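Side-chain contacts in uncharacterized sugar kinase PH1459 (Pyrococcus horikoshii, PDB 3EWM), which probably phosphorylates a sugar, perhaps fructose, with ATP as phosphate donor, as a member of the PfkB family of carbohydrate kinases: residues V80-K85 with Y109-L114; P139-V144 with R169-E174; A37-G42 with A248-L253; N273-L278 with S287-D292. One frame throughout, in Å; residues are numbered along the deposited sequence.

Contact 1 (V80-K85 with Y109-L114)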
loop_
_atom_site.group_PDB
_atom_site.type_symbol
_atom_site.label_atom_id
_atom_site.label_comp_id
_atom_site.label_asym_id
_atom_site.label_seq_id
_atom_site.Cartn_x
_atom_site.Cartn_y
_atom_site.Cartn_z
ATOM N N VAL A 80 7.495 16.863 -3.220
ATOM C CA VAL A 80 8.269 16.337 -4.354
ATOM C C VAL A 80 7.626 15.049 -4.845
ATOM O O VAL A 80 7.009 14.319 -4.073
ATOM C CB VAL A 80 9.747 16.102 -3.950
ATOM C CG1 VAL A 80 10.517 15.391 -5.049
ATOM C CG2 VAL A 80 10.406 17.422 -3.602
ATOM N N LYS A 81 7.731 14.789 -6.140
ATOM C CA LYS A 81 7.258 13.540 -6.688
ATOM C C LYS A 81 8.453 12.628 -6.889
ATOM O O LYS A 81 9.435 12.989 -7.541
ATOM C CB LYS A 81 6.513 13.750 -8.004
ATOM C CG LYS A 81 5.280 14.596 -7.850
ATOM C CD LYS A 81 4.405 14.533 -9.100
ATOM C CE LYS A 81 3.067 15.193 -8.831
ATOM N NZ LYS A 81 2.103 14.913 -9.933
ATOM N N ASP A 82 8.347 11.455 -6.296
ATOM C CA ASP A 82 9.353 10.422 -6.390
ATOM C C ASP A 82 9.051 9.544 -7.601
ATOM O O ASP A 82 7.964 8.980 -7.732
ATOM C CB ASP A 82 9.352 9.606 -5.104
ATOM C CG ASP A 82 10.618 8.810 -4.917
ATOM O OD1 ASP A 82 11.125 8.239 -5.906
ATOM O OD2 ASP A 82 11.081 8.727 -3.769
ATOM N N GLU A 83 10.017 9.476 -8.510
ATOM C CA GLU A 83 9.893 8.622 -9.683
ATOM C C GLU A 83 10.233 7.164 -9.387
ATOM O O GLU A 83 9.989 6.291 -10.214
ATOM C CB GLU A 83 10.789 9.162 -10.811
ATOM C CG GLU A 83 10.435 10.586 -11.250
ATOM C CD GLU A 83 9.062 10.691 -11.902
ATOM O OE1 GLU A 83 8.502 9.652 -12.322
ATOM O OE2 GLU A 83 8.544 11.823 -12.003
ATOM N N LYS A 84 10.801 6.897 -8.218
ATOM C CA LYS A 84 11.212 5.536 -7.877
ATOM C C LYS A 84 10.422 4.886 -6.730
ATOM O O LYS A 84 10.560 3.690 -6.495
ATOM C CB LYS A 84 12.705 5.488 -7.549
ATOM C CG LYS A 84 13.616 6.050 -8.639
ATOM C CD LYS A 84 13.650 5.136 -9.824
ATOM C CE LYS A 84 14.718 5.583 -10.818
ATOM N NZ LYS A 84 14.503 4.930 -12.141
ATOM N N LYS A 85 9.631 5.661 -5.997
ATOM C CA LYS A 85 8.884 5.089 -4.884
ATOM C C LYS A 85 7.442 5.510 -5.049
ATOM O O LYS A 85 7.163 6.551 -5.610
ATOM C CB LYS A 85 9.420 5.533 -3.512
ATOM C CG LYS A 85 10.916 5.270 -3.235
ATOM C CD LYS A 85 11.274 3.810 -3.163
ATOM C CE LYS A 85 12.770 3.629 -2.842
ATOM N NZ LYS A 85 13.065 2.184 -2.611
ATOM N N TYR A 109 7.566 9.091 0.901
ATOM C CA TYR A 109 7.814 10.096 1.952
ATOM C C TYR A 109 8.999 9.736 2.837
ATOM O O TYR A 109 9.553 10.611 3.518
ATOM C CB TYR A 109 6.555 10.416 2.787
ATOM C CG TYR A 109 6.069 9.287 3.645
ATOM C CD1 TYR A 109 6.730 8.941 4.824
ATOM C CD2 TYR A 109 4.921 8.576 3.288
ATOM C CE1 TYR A 109 6.270 7.916 5.633
ATOM C CE2 TYR A 109 4.467 7.534 4.073
ATOM C CZ TYR A 109 5.151 7.205 5.240
ATOM O OH TYR A 109 4.703 6.155 6.000
ATOM N N PHE A 110 9.392 8.463 2.796
ATOM C CA PHE A 110 10.571 7.963 3.510
ATOM C C PHE A 110 11.848 8.087 2.676
ATOM O O PHE A 110 12.942 7.812 3.171
ATOM C CB PHE A 110 10.378 6.505 3.929
ATOM C CG PHE A 110 9.613 6.312 5.212
ATOM C CD1 PHE A 110 9.916 7.060 6.346
ATOM C CD2 PHE A 110 8.616 5.335 5.299
ATOM C CE1 PHE A 110 9.241 6.859 7.536
ATOM C CE2 PHE A 110 7.940 5.112 6.511
ATOM C CZ PHE A 110 8.252 5.875 7.623
ATOM N N ASN A 111 11.707 8.570 1.443
ATOM C CA ASN A 111 12.813 8.701 0.497
ATOM C C ASN A 111 13.259 10.158 0.224
ATOM O O ASN A 111 13.738 10.471 -0.868
ATOM C CB ASN A 111 12.405 8.035 -0.826
ATOM C CG ASN A 111 13.591 7.596 -1.659
ATOM O OD1 ASN A 111 14.643 7.220 -1.125
ATOM N ND2 ASN A 111 13.413 7.595 -2.976
HETATM N N MSE A 112 13.105 11.050 1.206
HETATM C CA MSE A 112 13.501 12.443 1.021
HETATM C C MSE A 112 14.993 12.620 1.181
HETATM O O MSE A 112 15.592 12.107 2.114
HETATM C CB MSE A 112 12.765 13.359 2.000
HETATM C CG MSE A 112 11.339 13.616 1.576
HETATM SE SE MSE A 112 10.508 14.979 2.682
HETATM C CE MSE A 112 9.926 13.754 3.994
ATOM N N THR A 113 15.595 13.338 0.250
ATOM C CA THR A 113 16.996 13.698 0.381
ATOM C C THR A 113 17.049 15.210 0.482
ATOM O O THR A 113 16.039 15.902 0.281
ATOM C CB THR A 113 17.832 13.200 -0.829
ATOM O OG1 THR A 113 17.277 13.743 -2.025
ATOM C CG2 THR A 113 17.807 11.668 -0.925
ATOM N N LEU A 114 18.224 15.740 0.780
ATOM C CA LEU A 114 18.378 17.181 0.915
ATOM C C LEU A 114 17.963 17.964 -0.329
ATOM O O LEU A 114 17.451 19.063 -0.209
ATOM C CB LEU A 114 19.800 17.525 1.306
ATOM C CG LEU A 114 20.106 17.116 2.739
ATOM C CD1 LEU A 114 21.610 17.135 2.971
ATOM C CD2 LEU A 114 19.373 18.027 3.732
#
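Lys85 and Asn111 mark the closest approach of the two backbones, their CA atoms 7.6 Å apart, so residues 80-85 and 109-114 meet through side chains alone. The first segment is the end of strand 79-82, the outermost strand on one side of the nine-stranded sheet of this ribokinase-like fold, and the turn that follows it; the second begins in 3-10 geometry and continues as the loop leading to helix 119-124. The turn is an Asx turn. Asp82 OD1 accepts the backbone N of Lys84 at 2.7 Å, on its anti side, and takes a weaker bond from the N of Lys85, which folds the chain over the carboxylate. Aspartate suits this place because its second oxygen can still reach across the contact. With CG anti to the backbone N (chi1 -162°), Asp82 presents OD2 to Asn111, whose amide lies only 16° from the carboxylate plane. This near-coplanarity lets the amide N-H meet the syn lone pair of OD2 almost straight on. Lys85 crosses the asparagine side chain at about a right angle, its CG 3.4 Å from Asn111 ND2, and its bend at chi2 carries the chain past the amide. The ammonium group beyond forms a salt bridge with Asp106, with a long, weak ion pair to Asp106 of the second subunit. Lys55 NZ, bonded to Asn111 O, also makes a long, weak ion pair with Asp82 OD2 and probably favours the charged carboxylate. The central bond, from Asn111 ND2 to Asp82 OD2, measures 2.7 Å with an N-H...O angle of 167°.

Contact 2 (P139-V144 with R169-E174)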
loop_
_atom_site.group_PDB
_atom_site.type_symbol
_atom_site.label_atom_id
_atom_site.label_comp_id
_atom_site.label_asym_id
_atom_site.label_seq_id
_atom_site.Cartn_x
_atom_site.Cartn_y
_atom_site.Cartn_z
ATOM N N PRO A 139 16.231 7.511 3.657
ATOM C CA PRO A 139 16.978 8.750 3.898
ATOM C C PRO A 139 16.193 9.854 4.598
ATOM O O PRO A 139 16.799 10.837 5.011
ATOM C CB PRO A 139 17.347 9.219 2.481
ATOM C CG PRO A 139 16.236 8.679 1.642
ATOM C CD PRO A 139 15.948 7.329 2.219
ATOM N N SER A 140 14.876 9.704 4.738
ATOM C CA SER A 140 14.056 10.803 5.249
ATOM C C SER A 140 14.455 11.224 6.665
ATOM O O SER A 140 14.531 12.423 6.958
ATOM C CB SER A 140 12.574 10.459 5.201
ATOM O OG SER A 140 12.045 10.852 3.948
ATOM N N ARG A 141 14.717 10.244 7.524
ATOM C CA ARG A 141 15.175 10.531 8.871
ATOM C C ARG A 141 16.358 11.499 8.881
ATOM O O ARG A 141 16.289 12.559 9.481
ATOM C CB ARG A 141 15.528 9.255 9.620
ATOM C CG ARG A 141 16.262 9.540 10.907
ATOM C CD ARG A 141 16.051 8.411 11.866
ATOM N NE ARG A 141 17.052 7.380 11.723
ATOM C CZ ARG A 141 16.816 6.090 11.514
ATOM N NH1 ARG A 141 15.583 5.620 11.389
ATOM N NH2 ARG A 141 17.845 5.261 11.432
ATOM N N GLU A 142 17.433 11.146 8.195
ATOM C CA GLU A 142 18.612 11.994 8.200
ATOM C C GLU A 142 18.338 13.355 7.574
ATOM O O GLU A 142 18.794 14.367 8.085
ATOM C CB GLU A 142 19.817 11.271 7.576
ATOM C CG GLU A 142 20.402 10.313 8.585
ATOM C CD GLU A 142 21.442 9.369 8.036
ATOM O OE1 GLU A 142 21.854 8.504 8.841
ATOM O OE2 GLU A 142 21.829 9.477 6.843
ATOM N N THR A 143 17.558 13.358 6.494
ATOM C CA THR A 143 17.218 14.553 5.768
ATOM C C THR A 143 16.434 15.503 6.672
ATOM O O THR A 143 16.794 16.673 6.797
ATOM C CB THR A 143 16.422 14.227 4.492
ATOM O OG1 THR A 143 17.263 13.490 3.584
ATOM C CG2 THR A 143 15.928 15.510 3.818
ATOM N N VAL A 144 15.387 14.983 7.314
ATOM C CA VAL A 144 14.555 15.800 8.184
ATOM C C VAL A 144 15.393 16.315 9.347
ATOM O O VAL A 144 15.272 17.476 9.700
ATOM C CB VAL A 144 13.277 15.058 8.650
ATOM C CG1 VAL A 144 12.491 15.847 9.705
ATOM C CG2 VAL A 144 12.380 14.794 7.449
ATOM N N ARG A 169 10.794 -1.437 15.069
ATOM C CA ARG A 169 11.267 -2.733 15.555
ATOM C C ARG A 169 12.634 -3.077 14.954
ATOM O O ARG A 169 12.891 -2.829 13.767
ATOM C CB ARG A 169 10.226 -3.856 15.429
ATOM C CG ARG A 169 9.580 -4.007 14.090
ATOM C CD ARG A 169 8.803 -5.336 14.010
ATOM N NE ARG A 169 7.421 -5.266 14.511
ATOM C CZ ARG A 169 6.416 -4.618 13.911
ATOM N NH1 ARG A 169 6.625 -3.928 12.792
ATOM N NH2 ARG A 169 5.193 -4.649 14.440
ATOM N N GLY A 170 13.516 -3.601 15.804
ATOM C CA GLY A 170 14.898 -3.865 15.431
ATOM C C GLY A 170 15.798 -2.637 15.498
ATOM O O GLY A 170 17.016 -2.746 15.311
ATOM N N GLN A 171 15.218 -1.462 15.746
ATOM C CA GLN A 171 16.014 -0.233 15.825
ATOM C C GLN A 171 15.590 0.662 16.988
ATOM O O GLN A 171 15.646 1.903 16.924
ATOM C CB GLN A 171 16.001 0.523 14.495
ATOM C CG GLN A 171 14.612 0.840 13.982
ATOM C CD GLN A 171 14.615 1.740 12.761
ATOM O OE1 GLN A 171 15.583 2.470 12.491
ATOM N NE2 GLN A 171 13.517 1.711 12.024
ATOM N N GLU A 172 15.196 0.007 18.067
ATOM C CA GLU A 172 14.696 0.680 19.248
ATOM C C GLU A 172 15.743 1.613 19.842
ATOM O O GLU A 172 15.402 2.645 20.395
ATOM C CB GLU A 172 14.209 -0.348 20.274
ATOM C CG GLU A 172 13.134 -1.306 19.732
ATOM C CD GLU A 172 13.696 -2.536 19.009
ATOM O OE1 GLU A 172 14.933 -2.630 18.813
ATOM O OE2 GLU A 172 12.884 -3.418 18.631
ATOM N N GLU A 173 17.019 1.261 19.701
ATOM C CA GLU A 173 18.096 2.119 20.200
ATOM C C GLU A 173 18.276 3.344 19.311
ATOM O O GLU A 173 18.488 4.448 19.806
ATOM C CB GLU A 173 19.409 1.345 20.362
ATOM C CG GLU A 173 19.341 0.293 21.463
ATOM C CD GLU A 173 20.675 -0.376 21.750
ATOM O OE1 GLU A 173 21.553 -0.391 20.853
ATOM O OE2 GLU A 173 20.837 -0.892 22.882
ATOM N N GLU A 174 18.169 3.157 17.999
ATOM C CA GLU A 174 18.198 4.292 17.090
ATOM C C GLU A 174 17.017 5.235 17.353
ATOM O O GLU A 174 17.175 6.452 17.317
ATOM C CB GLU A 174 18.220 3.836 15.633
ATOM C CG GLU A 174 18.968 4.795 14.708
ATOM C CD GLU A 174 20.375 5.183 15.209
ATOM O OE1 GLU A 174 20.925 4.532 16.131
ATOM O OE2 GLU A 174 20.936 6.152 14.661
HETATM O O HOH W 1 18.551 2.622 11.778
#
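Arg141, in the first turn of helix 140-151, reaches across to Gln171 and Glu174 at the start of helix 172-185. Just before it, Pro139 follows a cis peptide bond and offers its carbonyl to Thr143 N, while Ser140 O receives Val144 N, so the helical bonding that carries the arginine is set from the first turn. A long side chain is needed here, since the nearest CA atoms, those of Arg141 and Glu174, are 10.8 Å apart. The arginine leaves the helix extended and then bends at chi3 (89°), bringing NH1 within 3.3 Å of Gln171 OE1 in a weak hydrogen bond (N-H...O angle 139°), the guanidinium and amide planes lying 63° apart; the stronger partner of NH1 is the carbonyl of Leu135. A water makes a second, indirect connection between the same two side chains, accepting from Arg141 NH2 at 2.8 Å and donating to Gln171 OE1 at 3.1 Å. Glu174 meets NH2 through its aliphatic CG, at 3.5 Å, and its carboxylate contributes charge only, OE2 being 4.6 Å from NH2. Gln171, the N-cap residue, uses both ends of its amide: NE2 donates to Ala136 O. This surface contact thus joins the N-terminal ends of two helices to the 134-137 loop that follows strand 127-131.

Contact 3 (A37-G42 with A248-L253)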
loop_
_atom_site.group_PDB
_atom_site.type_symbol
_atom_site.label_atom_id
_atom_site.label_comp_id
_atom_site.label_asym_id
_atom_site.label_seq_id
_atom_site.Cartn_x
_atom_site.Cartn_y
_atom_site.Cartn_z
ATOM N N ALA A 37 0.705 16.493 7.462
ATOM C CA ALA A 37 -0.278 16.947 6.481
ATOM C C ALA A 37 -1.547 17.380 7.204
ATOM O O ALA A 37 -2.144 18.400 6.864
ATOM C CB ALA A 37 -0.586 15.855 5.511
ATOM N N ASN A 38 -1.967 16.588 8.192
ATOM C CA ASN A 38 -3.202 16.903 8.900
ATOM C C ASN A 38 -3.059 18.204 9.660
ATOM O O ASN A 38 -3.987 18.999 9.716
ATOM C CB ASN A 38 -3.609 15.785 9.869
ATOM C CG ASN A 38 -3.666 14.409 9.210
ATOM O OD1 ASN A 38 -3.802 14.284 7.999
ATOM N ND2 ASN A 38 -3.539 13.360 10.026
ATOM N N VAL A 39 -1.895 18.398 10.271
ATOM C CA VAL A 39 -1.614 19.632 10.990
ATOM C C VAL A 39 -1.562 20.804 9.998
ATOM O O VAL A 39 -2.100 21.876 10.258
ATOM C CB VAL A 39 -0.288 19.559 11.770
ATOM C CG1 VAL A 39 0.035 20.936 12.392
ATOM C CG2 VAL A 39 -0.362 18.510 12.864
ATOM N N ALA A 40 -0.929 20.570 8.855
ATOM C CA ALA A 40 -0.813 21.607 7.824
ATOM C C ALA A 40 -2.190 22.066 7.374
ATOM O O ALA A 40 -2.418 23.262 7.214
ATOM C CB ALA A 40 -0.016 21.101 6.626
ATOM N N VAL A 41 -3.103 21.117 7.171
ATOM C CA VAL A 41 -4.487 21.455 6.816
ATOM C C VAL A 41 -5.171 22.227 7.962
ATOM O O VAL A 41 -5.825 23.242 7.723
ATOM C CB VAL A 41 -5.282 20.186 6.398
ATOM C CG1 VAL A 41 -6.802 20.449 6.338
ATOM C CG2 VAL A 41 -4.753 19.664 5.072
ATOM N N GLY A 42 -4.980 21.768 9.194
ATOM C CA GLY A 42 -5.515 22.473 10.365
ATOM C C GLY A 42 -5.054 23.915 10.433
ATOM O O GLY A 42 -5.866 24.816 10.610
ATOM N N ALA A 248 -5.625 18.422 15.027
ATOM C CA ALA A 248 -6.362 19.672 15.224
ATOM C C ALA A 248 -5.775 20.454 16.405
ATOM O O ALA A 248 -5.508 21.657 16.305
ATOM C CB ALA A 248 -7.813 19.381 15.465
ATOM N N PHE A 249 -5.590 19.754 17.522
ATOM C CA PHE A 249 -4.964 20.325 18.690
ATOM C C PHE A 249 -3.570 20.891 18.366
ATOM O O PHE A 249 -3.267 22.025 18.720
ATOM C CB PHE A 249 -4.902 19.281 19.813
ATOM C CG PHE A 249 -4.025 19.684 20.947
ATOM C CD1 PHE A 249 -4.497 20.542 21.929
ATOM C CD2 PHE A 249 -2.738 19.198 21.046
ATOM C CE1 PHE A 249 -3.685 20.933 22.993
ATOM C CE2 PHE A 249 -1.913 19.576 22.108
ATOM C CZ PHE A 249 -2.400 20.450 23.081
HETATM N N MSE A 250 -2.729 20.107 17.687
HETATM C CA MSE A 250 -1.402 20.602 17.290
HETATM C C MSE A 250 -1.515 21.872 16.456
HETATM O O MSE A 250 -0.824 22.853 16.717
HETATM C CB MSE A 250 -0.603 19.528 16.520
HETATM C CG MSE A 250 0.831 19.922 16.193
HETATM SE SE MSE A 250 1.840 20.538 17.758
HETATM C CE MSE A 250 3.480 19.475 17.513
ATOM N N ALA A 251 -2.372 21.837 15.439
ATOM C CA ALA A 251 -2.576 23.007 14.591
ATOM C C ALA A 251 -2.933 24.243 15.425
ATOM O O ALA A 251 -2.313 25.290 15.282
ATOM C CB ALA A 251 -3.647 22.732 13.548
ATOM N N ALA A 252 -3.898 24.078 16.329
ATOM C CA ALA A 252 -4.306 25.154 17.235
ATOM C C ALA A 252 -3.155 25.666 18.082
ATOM O O ALA A 252 -3.048 26.863 18.331
ATOM C CB ALA A 252 -5.425 24.682 18.143
ATOM N N LEU A 253 -2.315 24.754 18.566
ATOM C CA LEU A 253 -1.230 25.149 19.440
ATOM C C LEU A 253 -0.246 26.027 18.684
ATOM O O LEU A 253 0.196 27.065 19.185
ATOM C CB LEU A 253 -0.514 23.926 20.003
ATOM C CG LEU A 253 0.363 24.251 21.207
ATOM C CD1 LEU A 253 -0.523 24.523 22.426
ATOM C CD2 LEU A 253 1.317 23.102 21.489
#
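Two helices of the ribokinase-like fold, 35-45 and 245-259, pack in the interior of the kinase, crossing at -52° with the axes of the two short segments approaching to 8.0 Å. The second also borders the nucleotide side of the protein: the side chain of Met250, present as selenomethionine, lies about 4 Å from that of Lys190, an ATP-binding residue. The close approach rests on small residues. Ala251 points its methyl at the backbone of the opposing helix, where CB lies 3.6 Å from Gly42 C and 3.7 Å from Val39 O. Glycine suits position 42 because a CB there would point straight into that methyl. One turn earlier, Val39 sets its two methyls against neighbouring residues of the partner helix. CG1, anti to the backbone N (chi1 174°), faces the backbone of Ala251 and comes within 4.3 Å of its CB; CG2 rests against Met250, 3.8 Å from its CB. The selenomethionine chain meets valine with its first two carbons, then bends at chi2 and leads its selenium away from helix 35-45. No hydrogen bond spans the two segments and all four touching residues are buried, which implies that the helices are held by close-fitting apolar surfaces, with shape, more than polarity, setting their spacing.

Contact 4 (N273-L278 with S287-D292)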
loop_
_atom_site.group_PDB
_atom_site.type_symbol
_atom_site.label_atom_id
_atom_site.label_comp_id
_atom_site.label_asym_id
_atom_site.label_seq_id
_atom_site.Cartn_x
_atom_site.Cartn_y
_atom_site.Cartn_z
ATOM N N ASN A 273 -7.997 23.928 23.324
ATOM C CA ASN A 273 -9.093 23.112 23.840
ATOM C C ASN A 273 -10.339 23.244 22.960
ATOM O O ASN A 273 -10.961 22.235 22.605
ATOM C CB ASN A 273 -9.422 23.487 25.289
ATOM C CG ASN A 273 -10.249 22.423 26.001
ATOM O OD1 ASN A 273 -10.196 21.240 25.662
ATOM N ND2 ASN A 273 -10.986 22.836 27.010
ATOM N N LEU A 274 -10.689 24.482 22.606
ATOM C CA LEU A 274 -11.876 24.756 21.790
ATOM C C LEU A 274 -11.759 24.137 20.409
ATOM O O LEU A 274 -12.694 23.513 19.926
ATOM C CB LEU A 274 -12.137 26.262 21.689
ATOM C CG LEU A 274 -13.218 26.703 20.697
ATOM C CD1 LEU A 274 -14.593 26.251 21.152
ATOM C CD2 LEU A 274 -13.187 28.202 20.475
ATOM N N VAL A 275 -10.600 24.318 19.783
ATOM C CA VAL A 275 -10.338 23.720 18.472
ATOM C C VAL A 275 -10.473 22.198 18.511
ATOM O O VAL A 275 -11.182 21.622 17.674
ATOM C CB VAL A 275 -8.986 24.156 17.896
ATOM C CG1 VAL A 275 -8.646 23.342 16.577
ATOM C CG2 VAL A 275 -9.006 25.657 17.645
ATOM N N ALA A 276 -9.802 21.559 19.479
ATOM C CA ALA A 276 -9.920 20.115 19.663
ATOM C C ALA A 276 -11.367 19.698 19.900
ATOM O O ALA A 276 -11.848 18.759 19.263
ATOM C CB ALA A 276 -9.026 19.602 20.801
ATOM N N ALA A 277 -12.053 20.402 20.801
ATOM C CA ALA A 277 -13.446 20.078 21.122
ATOM C C ALA A 277 -14.290 20.125 19.854
ATOM O O ALA A 277 -15.010 19.171 19.529
ATOM C CB ALA A 277 -13.995 21.057 22.166
ATOM N N LEU A 278 -14.169 21.234 19.127
ATOM C CA LEU A 278 -14.926 21.421 17.888
ATOM C C LEU A 278 -14.517 20.421 16.807
ATOM O O LEU A 278 -15.349 20.024 15.998
ATOM C CB LEU A 278 -14.810 22.857 17.363
ATOM C CG LEU A 278 -15.470 24.036 18.100
ATOM C CD1 LEU A 278 -15.430 25.256 17.198
ATOM C CD2 LEU A 278 -16.894 23.750 18.555
ATOM N N SER A 287 -9.964 17.268 10.781
ATOM C CA SER A 287 -11.172 17.612 11.495
ATOM C C SER A 287 -11.113 19.021 12.105
ATOM O O SER A 287 -12.078 19.456 12.726
ATOM C CB SER A 287 -11.449 16.555 12.563
ATOM O OG SER A 287 -10.514 16.681 13.599
ATOM N N THR A 288 -10.012 19.739 11.900
ATOM C CA THR A 288 -9.862 21.081 12.472
ATOM C C THR A 288 -11.011 21.957 11.967
ATOM O O THR A 288 -11.245 22.009 10.771
ATOM C CB THR A 288 -8.543 21.746 12.045
ATOM O OG1 THR A 288 -7.447 20.916 12.429
ATOM C CG2 THR A 288 -8.397 23.151 12.672
ATOM N N PRO A 289 -11.724 22.634 12.877
ATOM C CA PRO A 289 -12.754 23.574 12.437
ATOM C C PRO A 289 -12.147 24.773 11.718
ATOM O O PRO A 289 -10.979 25.097 11.910
ATOM C CB PRO A 289 -13.414 24.004 13.742
ATOM C CG PRO A 289 -12.314 23.829 14.783
ATOM C CD PRO A 289 -11.651 22.555 14.350
ATOM N N ARG A 290 -12.953 25.420 10.894
ATOM C CA ARG A 290 -12.510 26.595 10.172
ATOM C C ARG A 290 -12.513 27.826 11.073
ATOM O O ARG A 290 -13.312 27.923 12.021
ATOM C CB ARG A 290 -13.392 26.808 8.941
ATOM C CG ARG A 290 -13.467 25.554 8.075
ATOM C CD ARG A 290 -13.771 25.847 6.632
ATOM N NE ARG A 290 -13.041 24.896 5.798
ATOM C CZ ARG A 290 -11.838 25.123 5.265
ATOM N NH1 ARG A 290 -11.208 26.283 5.444
ATOM N NH2 ARG A 290 -11.266 24.180 4.541
ATOM N N LYS A 291 -11.602 28.748 10.771
ATOM C CA LYS A 291 -11.540 30.046 11.409
ATOM C C LYS A 291 -12.936 30.677 11.549
ATOM O O LYS A 291 -13.296 31.166 12.628
ATOM C CB LYS A 291 -10.609 30.964 10.606
ATOM C CG LYS A 291 -10.577 32.378 11.102
ATOM C CD LYS A 291 -9.404 33.134 10.533
ATOM C CE LYS A 291 -9.417 34.562 11.024
ATOM N NZ LYS A 291 -8.118 35.248 10.800
ATOM N N ASP A 292 -13.721 30.640 10.474
ATOM C CA ASP A 292 -15.042 31.286 10.472
ATOM C C ASP A 292 -15.981 30.683 11.531
ATOM O O ASP A 292 -16.708 31.409 12.199
ATOM C CB ASP A 292 -15.672 31.281 9.072
ATOM C CG ASP A 292 -15.789 29.884 8.472
ATOM O OD1 ASP A 292 -16.517 29.033 9.035
ATOM O OD2 ASP A 292 -15.166 29.633 7.418
#
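Pro289 carries most of this contact, pressing its ring against helix 265-279 between Val275 and Leu278. Its CD lies 3.5 Å from the carbonyl O of Val275 and 3.8 Å from CG1 of the same residue, while its CG meets Leu278 CB at 3.7 Å. Proline suits the place: the compact ring offers carbon atoms to two successive turns of the helix and has no backbone N-H to be satisfied. Leu278, partly exposed, crosses it at about a right angle, with CD1 approaching the ring more distantly, at 4.2 Å from Pro289 CB. Beside this, Thr288 adds one methyl contact, CG2 to Val275 CG1 at 3.9 Å. Its first torsion (chi1 -57°) sets CG2 anti to the backbone N and so turns carbon toward valine. The other side is looser and more polar. Past the proline the segment leaves the helix: Arg290, which forms a salt bridge with Glu72, Lys291 and the exposed Asp292 make no contact with 273-278. Leu294 of helix 291-294 packs on Val275, Leu278 and Pro289, whereas Ala252 and Ala248 of helix 245-259 touch Val275 and Thr288, so the contact lies between the C-terminal part of helix 265-279, helix 291-294 and helix 245-259.

Overall arrangement
From the N terminus, helix 35-45 comes first, but its partner in contact 3 arrives only after 205 intervening residues, so that long loop encloses contacts 1 and 2. Contact 1 closes a 23-residue, largely strand-and-loop excursion at the outermost strand, 79-82. Contact 2 follows in series, closing a 24-residue path between helices 140-151 and 172-185. These two touch: Tyr109 O and Met112 O probably bond to Ser140 OG and Thr143 OG1. Contact 4 then closes a short loop of eight residues after helix 265-279. It adjoins contact 3, where Thr288 OG1 packs on Gly42 and Ala248, and lies opposite contacts 1 and 2 across the chain's centre.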